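Local coordinates for protein cadherin-related family member 2 (Mus musculus, PDB 5CYX) that probably joins adjacent microvilli of epithelial cells through calcium-dependent heterophilic adhesion to CDHR5, and so controls microvillar packing at the apical membrane, at residues I114-P119 with T171-N176; V212-D217 with D248-I253. All coordinates share one frame; numbering follows the deposited sequence.

Interaction 1 (I114-P119 with T171-N176). With CA (calcium ion), chain E.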
loop_
_atom_site.group_PDB
_atom_site.type_symbol
_atom_site.label_atom_id
_atom_site.label_comp_id
_atom_site.label_asym_id
_atom_site.label_seq_id
_atom_site.Cartn_x
_atom_site.Cartn_y
_atom_site.Cartn_z
ATOM N N ILE A 114 16.256 1.378 -10.074
ATOM C CA ILE A 114 16.152 1.487 -8.625
ATOM C C ILE A 114 17.349 0.884 -7.921
ATOM O O ILE A 114 17.953 -0.090 -8.408
ATOM C CB ILE A 114 14.867 0.852 -8.100
ATOM C CG1 ILE A 114 14.855 -0.656 -8.385
ATOM C CG2 ILE A 114 13.658 1.554 -8.691
ATOM C CD1 ILE A 114 13.533 -1.312 -8.130
ATOM N N ASN A 115 17.698 1.490 -6.792
ATOM C CA ASN A 115 18.743 0.989 -5.933
ATOM C C ASN A 115 18.297 -0.316 -5.324
ATOM O O ASN A 115 17.136 -0.428 -4.910
ATOM C CB ASN A 115 18.992 1.946 -4.756
ATOM C CG ASN A 115 19.779 3.173 -5.145
ATOM O OD1 ASN A 115 19.786 4.143 -4.415
ATOM N ND2 ASN A 115 20.387 3.164 -6.263
ATOM N N GLU A 116 19.226 -1.249 -5.172
ATOM C CA GLU A 116 18.847 -2.559 -4.596
ATOM C C GLU A 116 18.443 -2.404 -3.117
ATOM O O GLU A 116 17.688 -3.247 -2.653
ATOM C CB GLU A 116 19.930 -3.611 -4.748
ATOM C CG GLU A 116 21.115 -3.526 -3.807
ATOM C CD GLU A 116 22.255 -4.506 -4.118
ATOM O OE1 GLU A 116 22.064 -5.685 -4.600
ATOM O OE2 GLU A 116 23.401 -4.094 -3.794
ATOM N N THR A 117 18.934 -1.377 -2.401
ATOM C CA THR A 117 18.498 -1.140 -0.972
ATOM C C THR A 117 17.139 -0.455 -0.832
ATOM O O THR A 117 16.729 -0.194 0.271
ATOM C CB THR A 117 19.497 -0.309 -0.131
ATOM O OG1 THR A 117 19.776 0.905 -0.806
ATOM C CG2 THR A 117 20.785 -1.058 0.105
ATOM N N LEU A 118 16.458 -0.127 -1.938
ATOM C CA LEU A 118 15.108 0.429 -1.874
ATOM C C LEU A 118 14.243 -0.301 -0.806
ATOM O O LEU A 118 14.089 -1.542 -0.859
ATOM C CB LEU A 118 14.427 0.356 -3.230
ATOM C CG LEU A 118 13.120 1.120 -3.373
ATOM C CD1 LEU A 118 13.309 2.639 -3.202
ATOM C CD2 LEU A 118 12.491 0.781 -4.718
ATOM N N PRO A 119 13.687 0.454 0.154
ATOM C CA PRO A 119 12.917 -0.261 1.186
ATOM C C PRO A 119 11.572 -0.841 0.713
ATOM O O PRO A 119 10.911 -0.322 -0.202
ATOM C CB PRO A 119 12.675 0.779 2.273
ATOM C CG PRO A 119 13.553 1.949 1.948
ATOM C CD PRO A 119 13.940 1.872 0.522
ATOM N N THR A 171 12.743 -7.733 -0.860
ATOM C CA THR A 171 14.011 -7.021 -0.923
ATOM C C THR A 171 14.698 -7.410 -2.217
ATOM O O THR A 171 14.552 -8.549 -2.709
ATOM C CB THR A 171 14.970 -7.477 0.184
ATOM O OG1 THR A 171 14.992 -8.908 0.135
ATOM C CG2 THR A 171 14.501 -7.069 1.588
ATOM N N LEU A 172 15.439 -6.478 -2.764
ATOM C CA LEU A 172 16.116 -6.712 -4.042
ATOM C C LEU A 172 17.517 -7.246 -3.796
ATOM O O LEU A 172 18.069 -7.039 -2.753
ATOM C CB LEU A 172 16.244 -5.369 -4.807
ATOM C CG LEU A 172 14.953 -4.627 -5.128
ATOM C CD1 LEU A 172 15.102 -3.169 -5.541
ATOM C CD2 LEU A 172 14.216 -5.364 -6.204
ATOM N N SER A 173 18.140 -7.852 -4.820
ATOM C CA SER A 173 19.604 -8.096 -4.799
ATOM C C SER A 173 20.159 -8.212 -6.208
ATOM O O SER A 173 19.852 -9.184 -6.905
ATOM C CB SER A 173 19.967 -9.386 -4.030
ATOM O OG SER A 173 21.395 -9.553 -4.050
ATOM N N TYR A 174 20.958 -7.217 -6.615
ATOM C CA TYR A 174 21.635 -7.249 -7.898
ATOM C C TYR A 174 22.401 -8.564 -8.115
ATOM O O TYR A 174 22.323 -9.133 -9.158
ATOM C CB TYR A 174 22.572 -6.025 -8.054
ATOM C CG TYR A 174 23.427 -6.016 -9.327
ATOM C CD1 TYR A 174 24.565 -6.796 -9.438
ATOM C CD2 TYR A 174 23.103 -5.198 -10.418
ATOM C CE1 TYR A 174 25.344 -6.776 -10.627
ATOM C CE2 TYR A 174 23.858 -5.198 -11.599
ATOM C CZ TYR A 174 24.983 -5.970 -11.687
ATOM O OH TYR A 174 25.768 -5.950 -12.851
ATOM N N ASN A 175 23.166 -8.987 -7.130
ATOM C CA ASN A 175 24.034 -10.161 -7.195
ATOM C C ASN A 175 23.397 -11.518 -6.850
ATOM O O ASN A 175 23.813 -12.528 -7.349
ATOM C CB ASN A 175 25.199 -9.930 -6.236
ATOM C CG ASN A 175 26.047 -8.758 -6.669
ATOM O OD1 ASN A 175 25.911 -7.605 -6.169
ATOM N ND2 ASN A 175 26.834 -9.009 -7.658
ATOM N N ASN A 176 22.412 -11.533 -5.972
ATOM C CA ASN A 176 21.790 -12.795 -5.574
ATOM C C ASN A 176 20.386 -13.075 -6.078
ATOM O O ASN A 176 19.910 -14.204 -5.913
ATOM C CB ASN A 176 21.838 -12.905 -4.061
ATOM C CG ASN A 176 23.257 -12.803 -3.543
ATOM O OD1 ASN A 176 23.593 -11.923 -2.725
ATOM N ND2 ASN A 176 24.118 -13.681 -4.055
HETATM CA CA CA E . 25.458 -5.032 -3.532
HETATM O O HOH W 1 15.307 -4.031 -1.363
HETATM O O HOH W 2 24.236 -7.016 -3.995
#

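Interaction 2 (V212-D217 with D248-I253). With CA (calcium ion), chain E; CA (calcium ion), chain F.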
loop_
_atom_site.group_PDB
_atom_site.type_symbol
_atom_site.label_atom_id
_atom_site.label_comp_id
_atom_site.label_asym_id
_atom_site.label_seq_id
_atom_site.Cartn_x
_atom_site.Cartn_y
_atom_site.Cartn_z
ATOM N N VAL A 212 18.133 -2.877 -11.642
ATOM C CA VAL A 212 18.560 -2.807 -10.267
ATOM C C VAL A 212 19.999 -2.395 -10.225
ATOM O O VAL A 212 20.834 -3.003 -10.917
ATOM C CB VAL A 212 18.432 -4.177 -9.588
ATOM C CG1 VAL A 212 18.736 -4.044 -8.089
ATOM C CG2 VAL A 212 17.031 -4.725 -9.824
ATOM N N ILE A 213 20.282 -1.385 -9.417
ATOM C CA ILE A 213 21.604 -0.803 -9.252
ATOM C C ILE A 213 22.290 -1.460 -8.077
ATOM O O ILE A 213 21.747 -1.542 -6.946
ATOM C CB ILE A 213 21.484 0.716 -8.986
ATOM C CG1 ILE A 213 20.945 1.431 -10.227
ATOM C CG2 ILE A 213 22.802 1.339 -8.511
ATOM C CD1 ILE A 213 20.500 2.867 -9.921
ATOM N N ASP A 214 23.491 -1.941 -8.332
ATOM C CA ASP A 214 24.276 -2.630 -7.330
ATOM C C ASP A 214 24.857 -1.583 -6.379
ATOM O O ASP A 214 25.447 -0.558 -6.819
ATOM C CB ASP A 214 25.383 -3.464 -7.973
ATOM C CG ASP A 214 25.957 -4.511 -7.037
ATOM O OD1 ASP A 214 25.482 -4.670 -5.832
ATOM O OD2 ASP A 214 26.871 -5.193 -7.526
ATOM N N GLU A 215 24.651 -1.826 -5.080
ATOM C CA GLU A 215 25.192 -0.945 -4.044
ATOM C C GLU A 215 26.215 -1.696 -3.197
ATOM O O GLU A 215 26.164 -2.895 -3.133
ATOM C CB GLU A 215 24.078 -0.402 -3.177
ATOM C CG GLU A 215 23.154 0.576 -3.893
ATOM C CD GLU A 215 22.078 1.080 -2.923
ATOM O OE1 GLU A 215 21.058 0.392 -2.664
ATOM O OE2 GLU A 215 22.274 2.168 -2.382
ATOM N N PRO A 216 27.182 -0.984 -2.603
ATOM C CA PRO A 216 28.274 -1.691 -1.957
ATOM C C PRO A 216 27.875 -2.206 -0.568
ATOM O O PRO A 216 27.966 -1.471 0.409
ATOM C CB PRO A 216 29.377 -0.651 -1.891
ATOM C CG PRO A 216 28.671 0.669 -1.884
ATOM C CD PRO A 216 27.429 0.471 -2.699
ATOM N N ASP A 217 27.398 -3.449 -0.520
ATOM C CA ASP A 217 27.008 -4.065 0.748
ATOM C C ASP A 217 27.372 -5.534 0.867
ATOM O O ASP A 217 26.809 -6.217 1.697
ATOM C CB ASP A 217 25.492 -3.920 0.932
ATOM C CG ASP A 217 24.681 -4.647 -0.144
ATOM O OD1 ASP A 217 25.210 -5.144 -1.186
ATOM O OD2 ASP A 217 23.466 -4.709 0.069
ATOM N N ASP A 248 35.829 -7.946 -4.981
ATOM C CA ASP A 248 34.578 -7.392 -4.494
ATOM C C ASP A 248 33.421 -8.287 -4.942
ATOM O O ASP A 248 33.286 -8.582 -6.129
ATOM C CB ASP A 248 34.440 -5.981 -5.048
ATOM C CG ASP A 248 33.199 -5.286 -4.607
ATOM O OD1 ASP A 248 32.496 -5.816 -3.727
ATOM O OD2 ASP A 248 32.943 -4.180 -5.132
ATOM N N SER A 249 32.592 -8.728 -3.981
ATOM C CA SER A 249 31.430 -9.555 -4.297
ATOM C C SER A 249 30.324 -8.769 -4.958
ATOM O O SER A 249 29.440 -9.347 -5.574
ATOM C CB SER A 249 30.910 -10.270 -3.031
ATOM O OG SER A 249 31.939 -11.035 -2.494
ATOM N N ASP A 250 30.370 -7.425 -4.862
ATOM C CA ASP A 250 29.420 -6.600 -5.583
ATOM C C ASP A 250 29.920 -6.483 -7.037
ATOM O O ASP A 250 30.742 -5.596 -7.389
ATOM C CB ASP A 250 29.233 -5.216 -4.921
ATOM C CG ASP A 250 28.837 -5.302 -3.443
ATOM O OD1 ASP A 250 27.697 -5.589 -3.166
ATOM O OD2 ASP A 250 29.689 -5.090 -2.548
ATOM N N LYS A 251 29.376 -7.338 -7.892
ATOM C CA LYS A 251 29.853 -7.506 -9.275
ATOM C C LYS A 251 29.418 -6.360 -10.192
ATOM O O LYS A 251 29.946 -6.228 -11.253
ATOM C CB LYS A 251 29.434 -8.849 -9.896
ATOM C CG LYS A 251 29.803 -10.079 -9.079
ATOM C CD LYS A 251 31.302 -10.278 -8.953
ATOM C CE LYS A 251 31.597 -11.512 -8.118
ATOM N NZ LYS A 251 33.004 -11.529 -7.643
ATOM N N GLY A 252 28.445 -5.571 -9.783
ATOM C CA GLY A 252 28.094 -4.348 -10.464
ATOM C C GLY A 252 28.995 -3.171 -10.132
ATOM O O GLY A 252 28.841 -2.112 -10.700
ATOM N N ILE A 253 29.904 -3.375 -9.192
ATOM C CA ILE A 253 30.788 -2.379 -8.673
ATOM C C ILE A 253 32.228 -2.747 -8.944
ATOM O O ILE A 253 32.935 -1.945 -9.520
ATOM C CB ILE A 253 30.508 -2.074 -7.158
ATOM C CG1 ILE A 253 29.134 -1.400 -7.014
ATOM C CG2 ILE A 253 31.530 -1.087 -6.572
ATOM C CD1 ILE A 253 28.521 -1.430 -5.603
HETATM CA CA CA E . 25.458 -5.032 -3.532
HETATM CA CA CA F . 31.691 -4.666 -1.760
HETATM O O HOH W 3 31.559 -2.745 -3.349
HETATM O O HOH W 2 24.236 -7.016 -3.995
HETATM O O HOH W 4 30.860 -3.278 0.204
#

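Interaction 1 (I114-P119 with T171-N176)
Leu172 and Glu116 bury the most surface here: Leu172 packs on the backbone of Glu116, while the Glu116 carboxylate reaches past it to the backbone of Ser173 and Tyr174. CB of Leu172 rests on the Glu116 carbonyl, 3.4 Å from its O. Further out, CD1 of Leu172 lies 3.6 Å from CD1 of Ile114, the two side chains crossing at about a right angle. That methyl also reaches the carbonyl O of Asn115, which accepts from Leu118 N in the type I turn spanning Asn115 to Leu118. A water bridges the backbones beside the leucine: it donates to Glu116 O and Leu118 O and accepts from Leu172 N.

The carboxylate of Glu116 divides its work between its oxygens. CG stands between the backbone N and carbonyl carbon (chi1 77°), and the extended chain beyond it carries the acid to the 171-176 loop. OE1 accepts from Tyr174 N at 2.8 Å (N-H...O angle 147°), met on its anti side, 25° out of the carboxylate plane. OE1 also takes a 2.6 Å bond from a water that is itself a calcium ligand, while OE2 binds the calcium directly at 2.3 Å. The loop is shaped by an ST motif, with Ser173 OG accepting from Asn176 N at 2.9 Å. An alanine in place of Ser173 would probably leave that N-H without its acceptor and the turn beyond Tyr174 freer to shift.

This buried acid is gripped through both oxygens; calcium and the Tyr174 N-H probably stabilise its negative charge and together would limit its rotation.

Interaction 2 (V212-D217 with D248-I253)
The carboxylates of Asp214 and Asp250 meet around one calcium, their side chains crossing at about a right angle and their planes 61° apart. With CG anti to its backbone N, Asp214 presents OD1 to the metal at 2.3 Å. Its OD2 turns to the other segment and accepts from Gly252 N at 2.8 Å (N-H...O angle 145°), through the anti lone pair.

Asp250 bridges two metals: OD1 binds the same calcium as Asp214 at 2.3 Å, and OD2 binds a second calcium at 2.2 Å. Asp217 also crosses Asp250 at about a right angle, but here the carboxylate planes differ by 29°; its OD1 joins the first calcium, and Asp217 N makes a weak bond to Asp250 OD1. Glu215 adds its carbonyl O to that ion. Asp248 OD1 binds the second calcium and accepts from Asp250 N at 2.9 Å in an Asx turn, which probably helps to place the bridging acid.

Beside the metals, Ile253 CD1 packs across the Pro216 ring, 3.6 Å from CD. Glu116 completes the protein ligands of the first site, and Leu218 and Glu304 contribute to the second; these are calcium sites of the linker between the second and third cadherin repeats, typical of the cadherin fold.

In the fold
Both contacts are partly buried and share one calcium and one of its water ligands, with centres about 10 Å apart. Interaction 1 is the more enclosed, with no exposed residue among those that touch, whereas interaction 2 has exposed residues, Gly252 among them, at its edge. Interaction 1 is internal to the second cadherin repeat, tying the end of strand 109-115 to the loop before strand 180-189. Interaction 2 instead joins the second repeat to the third. Strands 109-115 and 206-213 are parallel neighbours in one sheet, so each contact extends from the end of that sheet. Leucine and isoleucine packing accompanies a single metal-binding acid in interaction 1; clustered aspartates and two calcium ions dominate interaction 2.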